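Local coordinates for protein D,D-dipeptidase/D,D-carboxypeptidase (Enterococcus faecalis, PDB 4MUQ) that acts as a zinc-dependent D,D-dipeptidase of vancomycin resistance, hydrolysing D-Ala-D-Ala, and probably also as a D,D-carboxypeptidase removing terminal D-Ala from peptidoglycan precursors, at residues Q56-K61 and R140-D145; G65-P70 and D133-E138; E214-P219 and I227-N232; Y235-S238 and G244-V247. All blocks are in the same frame, centred on the assembly; numbering follows the deposited sequence. Where two conformers were deposited one is given.

Contact 1: Q56-K61 and R140-D145; sequences QLIFEK and RRAAPD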
# COMPACT_ATOMS: atom_id res chain seq x y z
N GLN A 56 -7.75 3.03 -12.01
CA GLN A 56 -8.48 3.55 -13.16
C GLN A 56 -8.79 5.04 -13.01
O GLN A 56 -8.67 5.79 -13.99
CB GLN A 56 -9.76 2.76 -13.41
CG GLN A 56 -9.53 1.34 -13.92
CD GLN A 56 -8.83 1.31 -15.26
OE1 GLN A 56 -9.00 2.21 -16.09
NE2 GLN A 56 -8.03 0.27 -15.49
N LEU A 57 -9.18 5.47 -11.82
CA LEU A 57 -9.43 6.89 -11.58
C LEU A 57 -8.18 7.74 -11.84
O LEU A 57 -8.28 8.82 -12.43
CB LEU A 57 -9.94 7.12 -10.15
CG LEU A 57 -11.33 6.61 -9.79
CD1 LEU A 57 -11.60 6.83 -8.31
CD2 LEU A 57 -12.40 7.30 -10.62
N ILE A 58 -7.02 7.27 -11.41
CA ILE A 58 -5.80 8.04 -11.64
C ILE A 58 -5.46 8.11 -13.12
O ILE A 58 -5.11 9.18 -13.63
CB ILE A 58 -4.59 7.48 -10.85
CG1 ILE A 58 -4.89 7.42 -9.36
CG2 ILE A 58 -3.38 8.36 -11.06
CD1 ILE A 58 -3.88 6.60 -8.57
N PHE A 59 -5.55 6.97 -13.81
CA PHE A 59 -5.29 6.91 -15.25
C PHE A 59 -6.23 7.85 -15.99
O PHE A 59 -5.82 8.54 -16.93
CB PHE A 59 -5.44 5.47 -15.77
CG PHE A 59 -4.35 4.54 -15.33
CD1 PHE A 59 -3.11 5.02 -14.92
CD2 PHE A 59 -4.57 3.17 -15.32
CE1 PHE A 59 -2.11 4.15 -14.51
CE2 PHE A 59 -3.58 2.29 -14.92
CZ PHE A 59 -2.35 2.79 -14.51
N GLU A 60 -7.49 7.90 -15.57
CA GLU A 60 -8.46 8.83 -16.14
C GLU A 60 -8.03 10.27 -15.92
O GLU A 60 -8.06 11.10 -16.83
CB GLU A 60 -9.85 8.65 -15.52
CG GLU A 60 -10.56 7.34 -15.86
CD GLU A 60 -11.72 7.03 -14.92
OE1 GLU A 60 -12.36 7.99 -14.43
OE2 GLU A 60 -11.98 5.84 -14.66
N LYS A 61 -7.62 10.56 -14.69
CA LYS A 61 -7.32 11.93 -14.28
C LYS A 61 -6.15 12.52 -15.06
O LYS A 61 -6.18 13.70 -15.45
CB LYS A 61 -7.05 11.98 -12.77
CG LYS A 61 -6.47 13.29 -12.24
CD LYS A 61 -7.44 14.46 -12.37
CE LYS A 61 -7.12 15.55 -11.35
NZ LYS A 61 -5.65 15.72 -11.15
N ARG A 140 2.83 9.71 -10.69
CA ARG A 140 3.50 9.70 -9.40
C ARG A 140 3.05 10.88 -8.55
O ARG A 140 2.84 10.73 -7.34
CB ARG A 140 5.02 9.69 -9.61
CG ARG A 140 5.84 9.66 -8.34
CD ARG A 140 7.31 9.76 -8.68
NE ARG A 140 7.87 8.51 -9.21
CZ ARG A 140 8.18 8.32 -10.49
NH1 ARG A 140 7.97 9.26 -11.39
NH2 ARG A 140 8.71 7.17 -10.88
N ARG A 141 2.87 12.03 -9.17
CA ARG A 141 2.47 13.23 -8.44
C ARG A 141 0.98 13.24 -8.07
O ARG A 141 0.59 13.82 -7.06
CB ARG A 141 2.86 14.50 -9.22
CG ARG A 141 4.38 14.68 -9.34
CD ARG A 141 4.74 15.98 -10.06
NE ARG A 141 6.15 16.34 -9.88
CZ ARG A 141 6.63 17.57 -10.00
NH1 ARG A 141 5.81 18.58 -10.29
NH2 ARG A 141 7.92 17.81 -9.83
N ALA A 142 0.16 12.56 -8.87
CA ALA A 142 -1.28 12.46 -8.57
C ALA A 142 -1.60 11.36 -7.55
O ALA A 142 -2.58 11.46 -6.80
CB ALA A 142 -2.06 12.21 -9.84
N ALA A 143 -0.77 10.33 -7.52
CA ALA A 143 -1.05 9.14 -6.73
C ALA A 143 -1.47 9.38 -5.27
O ALA A 143 -2.45 8.77 -4.81
CB ALA A 143 0.14 8.17 -6.81
N PRO A 144 -0.75 10.26 -4.54
CA PRO A 144 -1.11 10.40 -3.11
C PRO A 144 -2.48 11.04 -2.88
O PRO A 144 -3.05 10.88 -1.79
CB PRO A 144 0.02 11.28 -2.56
CG PRO A 144 1.18 11.03 -3.49
CD PRO A 144 0.53 10.93 -4.84
N ASP A 145 -3.01 11.74 -3.88
CA ASP A 145 -4.36 12.28 -3.78
C ASP A 145 -5.42 11.19 -3.85
O ASP A 145 -6.59 11.44 -3.54
CB ASP A 145 -4.60 13.33 -4.87
CG ASP A 145 -3.81 14.61 -4.66
OD1 ASP A 145 -3.52 14.95 -3.49
OD2 ASP A 145 -3.48 15.27 -5.66
O HOH W 1 -4.43 14.74 -8.33

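Contact 2: G65-P70 and D133-E138; sequences GNSIVP and DGICDE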
# COMPACT_ATOMS: atom_id res chain seq x y z
N GLY A 65 -4.05 7.11 -21.16
CA GLY A 65 -4.32 6.33 -22.36
C GLY A 65 -3.71 4.94 -22.24
O GLY A 65 -4.03 4.18 -21.33
N ASN A 66 -2.80 4.63 -23.16
CA ASN A 66 -2.08 3.37 -23.14
C ASN A 66 -0.60 3.57 -22.84
O ASN A 66 0.19 2.65 -23.02
CB ASN A 66 -2.22 2.67 -24.49
CG ASN A 66 -3.64 2.32 -24.80
OD1 ASN A 66 -4.21 1.43 -24.16
ND2 ASN A 66 -4.24 3.00 -25.77
N SER A 67 -0.23 4.77 -22.38
CA SER A 67 1.18 5.08 -22.17
C SER A 67 1.77 4.42 -20.93
O SER A 67 2.99 4.24 -20.85
CB SER A 67 1.39 6.60 -22.16
OG SER A 67 0.58 7.22 -21.18
N ILE A 68 0.91 4.06 -19.97
CA ILE A 68 1.36 3.36 -18.78
C ILE A 68 0.75 1.98 -18.75
O ILE A 68 -0.46 1.82 -18.94
CB ILE A 68 0.97 4.09 -17.48
CG1 ILE A 68 1.67 5.44 -17.40
CG2 ILE A 68 1.31 3.24 -16.25
CD1 ILE A 68 1.18 6.34 -16.27
N VAL A 69 1.58 0.97 -18.53
CA VAL A 69 1.08 -0.39 -18.43
C VAL A 69 1.36 -1.00 -17.06
O VAL A 69 2.41 -0.73 -16.45
CB VAL A 69 1.64 -1.29 -19.54
CG1 VAL A 69 1.21 -0.78 -20.91
CG2 VAL A 69 3.14 -1.36 -19.44
N PRO A 70 0.41 -1.79 -16.56
CA PRO A 70 0.67 -2.55 -15.34
C PRO A 70 1.58 -3.71 -15.70
O PRO A 70 1.36 -4.39 -16.69
CB PRO A 70 -0.72 -3.02 -14.92
CG PRO A 70 -1.48 -3.12 -16.19
CD PRO A 70 -0.94 -2.03 -17.09
N ASP A 133 9.75 11.84 -15.28
CA ASP A 133 9.35 12.80 -16.30
C ASP A 133 8.05 12.37 -16.95
O ASP A 133 7.64 11.21 -16.82
CB ASP A 133 10.40 12.87 -17.40
CG ASP A 133 11.73 13.32 -16.89
OD1 ASP A 133 11.79 14.48 -16.45
OD2 ASP A 133 12.68 12.52 -16.92
N GLY A 134 7.41 13.30 -17.64
CA GLY A 134 6.26 12.98 -18.48
C GLY A 134 5.11 12.34 -17.74
O GLY A 134 4.87 12.61 -16.56
N ILE A 135 4.40 11.47 -18.46
CA ILE A 135 3.17 10.87 -17.96
C ILE A 135 3.39 10.03 -16.70
O ILE A 135 2.53 10.02 -15.81
CB ILE A 135 2.46 10.03 -19.08
CG1 ILE A 135 1.05 9.64 -18.65
CG2 ILE A 135 3.29 8.81 -19.47
CD1 ILE A 135 0.13 10.84 -18.44
N CYS A 136 4.53 9.36 -16.60
CA CYS A 136 4.81 8.54 -15.43
C CYS A 136 4.93 9.40 -14.18
O CYS A 136 4.49 9.02 -13.10
CB CYS A 136 6.08 7.71 -15.61
SG CYS A 136 5.96 6.48 -16.92
N ASP A 137 5.53 10.58 -14.34
CA ASP A 137 5.65 11.49 -13.21
C ASP A 137 4.32 12.18 -12.89
O ASP A 137 4.06 12.50 -11.73
CB ASP A 137 6.74 12.54 -13.43
CG ASP A 137 7.30 13.05 -12.12
OD1 ASP A 137 7.64 12.22 -11.26
OD2 ASP A 137 7.37 14.28 -11.95
N GLU A 138 3.48 12.38 -13.90
CA GLU A 138 2.12 12.85 -13.65
C GLU A 138 1.38 11.84 -12.77
O GLU A 138 0.68 12.22 -11.83
CB GLU A 138 1.36 13.05 -14.95
CG GLU A 138 1.77 14.29 -15.73
CD GLU A 138 0.78 14.64 -16.83
OE1 GLU A 138 1.20 14.78 -17.99
OE2 GLU A 138 -0.43 14.78 -16.53

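Contact 3: E214-P219 and I227-N232; sequences EIYYVP and IKIPEN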
# COMPACT_ATOMS: atom_id res chain seq x y z
N GLU A 214 -10.49 12.09 10.95
CA GLU A 214 -9.65 11.83 12.11
C GLU A 214 -9.06 10.44 12.02
O GLU A 214 -9.71 9.50 11.53
CB GLU A 214 -10.45 11.96 13.40
CG GLU A 214 -10.82 13.39 13.74
CD GLU A 214 -11.42 13.52 15.12
OE1 GLU A 214 -12.56 13.05 15.32
OE2 GLU A 214 -10.74 14.08 16.01
N ILE A 215 -7.82 10.30 12.48
CA ILE A 215 -7.10 9.03 12.43
C ILE A 215 -6.46 8.78 13.79
O ILE A 215 -5.91 9.71 14.41
CB ILE A 215 -6.00 9.08 11.38
CG1 ILE A 215 -6.59 9.40 10.01
CG2 ILE A 215 -5.28 7.74 11.30
CD1 ILE A 215 -5.55 9.69 8.98
N TYR A 216 -6.54 7.55 14.27
CA TYR A 216 -5.89 7.20 15.53
C TYR A 216 -5.49 5.74 15.60
O TYR A 216 -6.01 4.89 14.86
CB TYR A 216 -6.74 7.61 16.75
CG TYR A 216 -8.10 6.95 16.88
CD1 TYR A 216 -8.29 5.86 17.72
CD2 TYR A 216 -9.19 7.43 16.16
CE1 TYR A 216 -9.53 5.27 17.85
CE2 TYR A 216 -10.44 6.85 16.28
CZ TYR A 216 -10.60 5.76 17.13
OH TYR A 216 -11.84 5.17 17.25
N TYR A 217 -4.54 5.46 16.48
CA TYR A 217 -4.01 4.12 16.68
C TYR A 217 -4.62 3.50 17.93
O TYR A 217 -4.85 4.19 18.92
CB TYR A 217 -2.49 4.20 16.83
CG TYR A 217 -1.84 2.91 17.27
CD1 TYR A 217 -1.63 1.87 16.36
CD2 TYR A 217 -1.43 2.73 18.58
CE1 TYR A 217 -1.03 0.70 16.76
CE2 TYR A 217 -0.84 1.55 18.98
CZ TYR A 217 -0.64 0.54 18.06
OH TYR A 217 -0.04 -0.63 18.47
N VAL A 218 -4.90 2.20 17.85
CA VAL A 218 -5.40 1.42 18.98
C VAL A 218 -4.52 0.18 19.12
O VAL A 218 -4.48 -0.65 18.22
CB VAL A 218 -6.86 0.97 18.75
CG1 VAL A 218 -7.35 0.14 19.92
CG2 VAL A 218 -7.77 2.17 18.54
N PRO A 219 -3.80 0.05 20.24
CA PRO A 219 -2.98 -1.15 20.41
C PRO A 219 -3.83 -2.42 20.57
O PRO A 219 -4.87 -2.39 21.22
CB PRO A 219 -2.23 -0.87 21.72
CG PRO A 219 -3.14 0.06 22.48
CD PRO A 219 -3.76 0.93 21.42
N ILE A 227 -13.02 -1.20 20.17
CA ILE A 227 -12.93 0.11 19.53
C ILE A 227 -14.33 0.69 19.48
O ILE A 227 -15.29 -0.03 19.22
CB ILE A 227 -12.37 -0.02 18.10
CG1 ILE A 227 -10.93 -0.53 18.13
CG2 ILE A 227 -12.43 1.31 17.36
CD1 ILE A 227 -10.30 -0.70 16.76
N LYS A 228 -14.47 1.98 19.77
CA LYS A 228 -15.77 2.61 19.61
C LYS A 228 -15.81 3.62 18.46
O LYS A 228 -14.87 4.38 18.24
CB LYS A 228 -16.30 3.19 20.93
CG LYS A 228 -15.45 4.27 21.54
CD LYS A 228 -16.20 4.93 22.68
CE LYS A 228 -15.49 6.17 23.16
NZ LYS A 228 -15.28 7.15 22.06
N ILE A 229 -16.93 3.60 17.74
CA ILE A 229 -17.09 4.35 16.50
C ILE A 229 -18.44 5.04 16.54
O ILE A 229 -19.41 4.47 17.05
CB ILE A 229 -17.10 3.39 15.30
CG1 ILE A 229 -15.86 2.49 15.30
CG2 ILE A 229 -17.21 4.15 13.99
CD1 ILE A 229 -14.58 3.20 14.92
N PRO A 230 -18.52 6.28 16.03
CA PRO A 230 -19.85 6.88 15.89
C PRO A 230 -20.67 6.15 14.83
O PRO A 230 -20.14 5.81 13.77
CB PRO A 230 -19.54 8.31 15.41
CG PRO A 230 -18.14 8.57 15.88
CD PRO A 230 -17.44 7.24 15.78
N GLU A 231 -21.94 5.91 15.12
CA GLU A 231 -22.89 5.44 14.12
C GLU A 231 -23.01 6.51 13.05
O GLU A 231 -23.39 6.23 11.91
CB GLU A 231 -24.26 5.22 14.76
CG GLU A 231 -24.31 4.15 15.83
CD GLU A 231 -24.93 2.86 15.34
OE1 GLU A 231 -24.35 2.22 14.43
OE2 GLU A 231 -26.00 2.48 15.86
N ASN A 232 -22.67 7.73 13.44
CA ASN A 232 -22.79 8.91 12.61
C ASN A 232 -21.53 9.18 11.79
O ASN A 232 -21.10 10.33 11.64
CB ASN A 232 -23.08 10.11 13.50
CG ASN A 232 -23.64 11.30 12.74
OD1 ASN A 232 -24.36 11.13 11.75
ND2 ASN A 232 -23.30 12.50 13.18
O HOH W 2 -13.75 6.63 17.68

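Contact 4: Y235-S238 and G244-V247; sequences YQIS and GFVV. With PE3 (3,6,9,12,15,18,21,24,27,30,33,36,39-tridecaoxahentetracontane-1,41-diol), chain I.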
# COMPACT_ATOMS: atom_id res chain seq x y z
N TYR A 235 -16.40 4.97 8.32
CA TYR A 235 -15.13 4.67 8.97
C TYR A 235 -14.42 3.49 8.33
O TYR A 235 -15.04 2.66 7.66
CB TYR A 235 -15.34 4.39 10.45
CG TYR A 235 -15.99 3.05 10.74
CD1 TYR A 235 -15.21 1.94 11.06
CD2 TYR A 235 -17.36 2.90 10.68
CE1 TYR A 235 -15.80 0.72 11.32
CE2 TYR A 235 -17.96 1.69 10.94
CZ TYR A 235 -17.17 0.60 11.26
OH TYR A 235 -17.77 -0.61 11.52
N GLN A 236 -13.11 3.41 8.57
CA GLN A 236 -12.30 2.28 8.16
C GLN A 236 -11.42 1.86 9.32
O GLN A 236 -11.03 2.70 10.15
CB GLN A 236 -11.37 2.67 7.02
CG GLN A 236 -12.05 3.03 5.72
CD GLN A 236 -11.14 3.86 4.83
OE1 GLN A 236 -10.86 5.02 5.12
NE2 GLN A 236 -10.67 3.26 3.74
N ILE A 237 -11.13 0.57 9.39
CA ILE A 237 -10.17 0.05 10.35
C ILE A 237 -9.19 -0.86 9.62
O ILE A 237 -9.60 -1.68 8.78
CB ILE A 237 -10.86 -0.75 11.48
CG1 ILE A 237 -11.89 0.13 12.19
CG2 ILE A 237 -9.82 -1.28 12.46
CD1 ILE A 237 -12.70 -0.60 13.25
N SER A 238 -7.91 -0.72 9.92
CA SER A 238 -6.91 -1.63 9.37
C SER A 238 -5.98 -2.09 10.48
O SER A 238 -5.69 -1.33 11.40
CB SER A 238 -6.07 -0.93 8.30
OG SER A 238 -5.05 -1.80 7.82
N GLY A 244 -1.25 -3.57 16.30
CA GLY A 244 -2.49 -2.85 16.56
C GLY A 244 -3.23 -2.40 15.32
O GLY A 244 -3.00 -2.90 14.19
N PHE A 245 -4.12 -1.44 15.53
CA PHE A 245 -5.07 -1.03 14.52
C PHE A 245 -4.98 0.47 14.27
O PHE A 245 -4.68 1.25 15.18
CB PHE A 245 -6.49 -1.40 14.95
CG PHE A 245 -6.69 -2.87 15.22
CD1 PHE A 245 -6.91 -3.75 14.17
CD2 PHE A 245 -6.64 -3.37 16.51
CE1 PHE A 245 -7.09 -5.11 14.41
CE2 PHE A 245 -6.82 -4.72 16.76
CZ PHE A 245 -7.05 -5.59 15.71
N VAL A 246 -5.26 0.86 13.03
CA VAL A 246 -5.42 2.26 12.68
C VAL A 246 -6.87 2.49 12.26
O VAL A 246 -7.40 1.79 11.39
CB VAL A 246 -4.48 2.66 11.54
CG1 VAL A 246 -4.71 4.11 11.13
CG2 VAL A 246 -3.04 2.46 11.98
N VAL A 247 -7.50 3.47 12.90
CA VAL A 247 -8.90 3.78 12.68
C VAL A 247 -9.02 5.12 11.96
O VAL A 247 -8.41 6.11 12.38
CB VAL A 247 -9.68 3.85 14.02
CG1 VAL A 247 -11.14 4.16 13.79
CG2 VAL A 247 -9.50 2.55 14.79
O43 PE3 I . -16.06 7.47 1.82
C42 PE3 I . -14.67 7.13 1.77
C41 PE3 I . -14.48 5.61 1.79
O40 PE3 I . -15.04 5.02 2.99
C39 PE3 I . -14.83 3.59 2.97
C38 PE3 I . -15.39 2.88 4.20
O37 PE3 I . -16.81 3.08 4.33
O HOH W 3 -8.04 2.95 8.91

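Contact 1: Q56-K61 and R140-D145
Two helices of the hedgehog/DD-peptidase fold meet where Ile58 of helix 49-62 reaches Ala142 and Ala143 in the region of helix 134-142. The Ile58 branches divide the work. Methyl CG2 touches CB of Ala142 at 4.2 Å, while the longer arm, extended beyond CG1 (chi2 167°), carries its CD1 to 4.2 Å from CA of Ala143. A beta-branched residue suits this place because it offers methyls in two directions, and the alanines suit theirs because a single CB lets the backbones come close: the CA atoms of Ile58 and Ala143 lie 6.9 Å apart. Phe148 of strand 148-150 touches both Ile58 and Ala143 and adds to this apolar patch.

At the solvent side the chemistry changes. The ammonium of Lys61 and the carboxylate of Asp145 stay apart, with NZ and OD2 5.9 Å from each other. A water spans them, accepting from Lys61 NZ at 3.2 Å and donating to Asp145 OD2 at 2.9 Å. The other oxygen of Asp145, OD1, forms a salt bridge with Lys178, so the two lysines would both be expected to favour an ionised carboxylate. Asp145 is also tied back by its amide, whose N gives a 3.0 Å bond to O of Ala142, a tight turn enclosing Ala143 and Pro144.

Helices 49-62 and 134-142 thus pack together beside strand 148-150 of the antiparallel sheet, as in the alpha+beta hedgehog/DD-peptidase fold.

Contact 2: G65-P70 and D133-E138
Ile68, at the start of strand 68-72, presses its side chain against Ile135 and Cys136 in the first turn of helix 134-142. This is the buried, tightly packed part. CD1 of Ile68 lies 3.9 Å from the backbone O of Ile135 and 4.1 Å from CG1 of the same residue, the two isoleucines meeting at a slant. CG1 of Ile68 also faces the SG of Cys136 at 4.4 Å, a looser but buried approach in which the thiol serves as a small apolar filler. Ile62 of helix 49-62 touches both isoleucines, and Leu116 and Leu118 of strand 113-118 touch Ile68 and Cys136 respectively, so the branched residues sit among hydrocarbon.

On the solvent side the partner is Ser67, close to Ile135 but partly exposed. In one of its two deposited conformers, OG rests 3.5 Å from CG1 and 3.6 Å from CG2 of Ile135, lying against the fork of the branch; for the other copy this contact is less certain. Having CG1 anti to the backbone N (chi1 -168°) turns that fork to the serine. The exposed loop continues at Asn66.

No hydrogen bond crosses between the segments. The serine hydroxyl is instead bonded to O of Ala64, which implies that strand and helix hold together here by dispersion and shape, the serine hydroxyl being satisfied within its own loop.

Contact 3: E214-P219 and I227-N232
Tyr216 stretches its phenol across to strand 224-230, where the OH arrives 3.9 Å from CG2 of Ile227 and 4.1 Å from CD1 of Ile229. Its chi1 of 62° sets the ring between the backbone N and the carbonyl carbon. Tyrosine fits because its ring is long enough to span two layers and still bring a polar end to the far backbone: a water there donates to Lys228 O at 2.6 Å, although its modelled distance to the phenol is too short to be trusted.

Val218 has a shorter side chain. CG1 and CG2 of Val218 both face CG1 of Ile227, at 4.1 Å and 4.2 Å, the side chains meeting at a slant. The strand axes pass 9.9 Å apart at 153°, too far for backbone pairing; this is face-to-face packing of beta layers, in which strand 213-219 belongs to a four-stranded antiparallel sheet and strand 224-230 pairs with strand 3-9.

Ile229 takes part by bending: with chi2 at -73° the chain folds, and its CD1 turns back to the phenol oxygen. Lys228, pointing the other way, leaves its apolar neighbours to the interface and pairs with Glu199, while Lys202 makes a cation-pi contact with the Tyr216 ring.

Contact 4: Y235-S238 and G244-V247
Ser238 and Val246 exchange two backbone bonds as an antiparallel hydrogen-bonded pair. Ser238 N donates to Val246 O at 3.0 Å with 163° at the hydrogen, and Val246 N returns a bond to Ser238 O at 2.8 Å and 165°, both nearly straight. Each acceptor has further company: Ser238 O also receives the CA-H of Phe245 (CA to O 3.2 Å) and lies at the edge of the Phe245 ring, near its plane, and a water donates to Val246 O at 2.8 Å while holding Gln236 O weakly.

Next comes the non-hydrogen-bonded pair Ile237 and Val247. In Ile237, chi1 of -57° puts CG1 beside the backbone N and leaves CG2 anti to it; CG2 meets CB of Phe245 at 4.2 Å, a diagonal contact, and CG1 lies 4.3 Å from CG2 of Val247. Beta-branched residues suit extended backbone and fill this face with hydrocarbon. The two strands form a beta hairpin, with 234-239 the outermost strand of the antiparallel sheet and 244-250 next to it, paired on its other side with 213-219.

Beyond this shell, CG1 of Ile237 also sits at the edge of the Tyr235 ring, in its plane. Strands 3-9 and 224-230 cover that face, with Ile6 on Ile237 and Ile227 and Ile229 on Val247. On the other face, Ser238 OG bonds to Leu18 N, and Val246 packs on Ile215. Gln236 OE1 accepts a bond from Trp250 NE1, while its CG lies 3.7 Å from C38 of a polyethylene glycol chain.

The four contacts fall into two separate groups. Contacts 1 and 2 share helix 134-142 and touch through Phe59 and Ile68; their centres are about 10 Å apart, within the zinc-peptidase domain, contact 1 buried with a charged rim and contact 2 only partly buried, with Ser67 partly exposed. Contacts 3 and 4 belong to the beta-rich C-terminal part, with centres about 7 Å apart, and are likewise largely buried. Strands 213-219 and 244-250 are neighbours in one sheet, linked by backbone bonds. Contact 4 is the one with backbone hydrogen bonds between its segments, whereas contacts 1 to 3 rest mainly on side-chain packing, with a water in contacts 1 and 3. Contacts 2 and 3 lie about 37 Å apart, centre to centre.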